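PDB 6UZI: dihydrolipoyl dehydrogenase from Elizabethkingia anophelis NUHP1, which catalyses the NAD+-dependent oxidation of protein-bound dihydrolipoyl groups to lipoyl groups, probably passing electrons through a redox-active disulfide and FAD. Local coordinates for the interface of chains A and B. Numbering follows the deposited sequence. Chains: chain A/B, Dihydrolipoyl dehydrogenase.

The interface of chains A and B. Residues chain A 59-60, 63, 95; chain B 394, 396-398.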
loop_
_atom_site.group_PDB
_atom_site.type_symbol
_atom_site.label_atom_id
_atom_site.label_comp_id
_atom_site.label_asym_id
_atom_site.label_seq_id
_atom_site.Cartn_x
_atom_site.Cartn_y
_atom_site.Cartn_z
ATOM N N LYS A 59 6.780 11.647 -9.235
ATOM C CA LYS A 59 6.933 10.403 -8.486
ATOM C C LYS A 59 8.344 9.844 -8.625
ATOM O O LYS A 59 8.929 9.364 -7.646
ATOM C CB LYS A 59 5.894 9.380 -8.950
ATOM C CG LYS A 59 4.588 9.378 -8.140
ATOM C CD LYS A 59 4.184 10.774 -7.664
ATOM C CE LYS A 59 3.168 11.446 -8.578
ATOM N NZ LYS A 59 2.789 12.804 -8.074
ATOM N N ALA A 60 8.928 9.943 -9.820
ATOM C CA ALA A 60 10.283 9.440 -10.014
ATOM C C ALA A 60 11.280 10.198 -9.146
ATOM O O ALA A 60 12.145 9.593 -8.502
ATOM C CB ALA A 60 10.672 9.522 -11.489
ATOM N N ASP A 63 10.725 9.264 -5.465
ATOM C CA ASP A 63 11.235 7.953 -5.089
ATOM C C ASP A 63 12.747 7.980 -4.913
ATOM O O ASP A 63 13.280 7.389 -3.967
ATOM C CB ASP A 63 10.830 6.918 -6.134
ATOM C CG ASP A 63 9.346 6.613 -6.101
ATOM O OD1 ASP A 63 8.812 6.140 -7.126
ATOM O OD2 ASP A 63 8.710 6.865 -5.054
ATOM N N ARG A 95 17.378 9.588 -15.326
ATOM C CA ARG A 95 16.580 8.389 -15.100
ATOM C C ARG A 95 15.099 8.714 -15.163
ATOM O O ARG A 95 14.318 7.974 -15.771
ATOM C CB ARG A 95 16.920 7.745 -13.759
ATOM C CG ARG A 95 16.127 6.465 -13.520
ATOM C CD ARG A 95 16.192 5.954 -12.094
ATOM N NE ARG A 95 15.239 6.614 -11.201
ATOM C CZ ARG A 95 13.960 6.268 -11.089
ATOM N NH1 ARG A 95 13.479 5.297 -11.842
ATOM N NH2 ARG A 95 13.156 6.902 -10.246
ATOM N N ARG B 394 3.386 4.142 -12.025
ATOM C CA ARG B 394 3.946 4.193 -10.677
ATOM C C ARG B 394 5.111 3.218 -10.517
ATOM O O ARG B 394 6.119 3.544 -9.877
ATOM C CB ARG B 394 2.852 3.903 -9.645
ATOM C CG ARG B 394 3.272 4.179 -8.207
ATOM C CD ARG B 394 3.549 5.657 -8.028
ATOM N NE ARG B 394 4.169 5.998 -6.751
ATOM C CZ ARG B 394 5.481 6.124 -6.566
ATOM N NH1 ARG B 394 6.316 5.920 -7.577
ATOM N NH2 ARG B 394 5.959 6.460 -5.374
ATOM N N ARG B 396 7.040 2.019 -12.975
ATOM C CA ARG B 396 8.142 2.509 -13.791
ATOM C C ARG B 396 8.921 3.576 -13.042
ATOM O O ARG B 396 10.149 3.659 -13.158
ATOM C CB ARG B 396 7.596 3.063 -15.108
ATOM C CG ARG B 396 7.264 2.003 -16.141
ATOM C CD ARG B 396 6.502 2.603 -17.307
ATOM N NE ARG B 396 6.157 1.608 -18.320
ATOM C CZ ARG B 396 4.996 1.571 -18.964
ATOM N NH1 ARG B 396 4.776 0.641 -19.878
ATOM N NH2 ARG B 396 4.048 2.457 -18.682
ATOM N N ALA B 397 8.215 4.389 -12.251
ATOM C CA ALA B 397 8.844 5.498 -11.549
ATOM C C ALA B 397 9.718 5.022 -10.396
ATOM O O ALA B 397 10.766 5.619 -10.120
ATOM C CB ALA B 397 7.770 6.466 -11.052
ATOM N N SER B 398 9.311 3.956 -9.711
ATOM C CA SER B 398 10.049 3.450 -8.559
ATOM C C SER B 398 11.017 2.335 -8.917
ATOM O O SER B 398 11.858 1.981 -8.084
ATOM C CB SER B 398 9.081 2.942 -7.483
ATOM O OG SER B 398 8.551 1.674 -7.830
#
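The carbonyl O of B:Ala397 accepts a hydrogen bond from A:Arg95 NH2 at 2.7 Å. The donor lies nearly along the C=O axis (164° at the oxygen), and the oxygen sits close to the guanidinium plane. A:Arg95 NH1 adds a weak bond to the same oxygen. The A:Arg95 chain starts with CG anti to the backbone N (chi1 -178°) and bends at chi3, which brings its tip to the end of helix 393-398 of chain B.

The second polar link is a salt bridge. B:Arg394 meets A:Asp63 tip to tip, end-on, with one nitrogen for each carboxylate oxygen. B:Arg394 NH1 donates to A:Asp63 OD1 at 2.5 Å. B:Arg394 NH2 donates to A:Asp63 OD2 at 2.8 Å. Both bonds are almost straight, and both oxygens use their syn lone pairs. The carboxylate and guanidinium planes are 9° apart, so the two groups form a nearly flat pair. This pairing would fix the rotation of both tips and probably favours the charged form of the aspartate.

A:Lys59 crosses B:Arg394 at about a right angle. A:Lys59 CG lies over one face of the B:Arg394 guanidinium, towards the rim, 3.7 Å from B:Arg394 CZ. The aliphatic part of the lysine therefore does the packing. Beside it, the methyl CB of B:Ala397 rests 4.0 Å from A:Ala60 CA, against helix 55-73. B:Ser398 brings its CB, not its hydroxyl, alongside A:Asp63.

The patch joins helices 55-73 and 89-113 of one subunit to helix 393-398 of the other. It has a symmetry-related twin with the chains exchanged. Helix 55-73 begins at A:Cys55 of the redox-active disulfide and carries the FAD-binding A:Lys59. The contact thus helps hold the two-fold dimer typical of this family and may steady the FAD-binding helix.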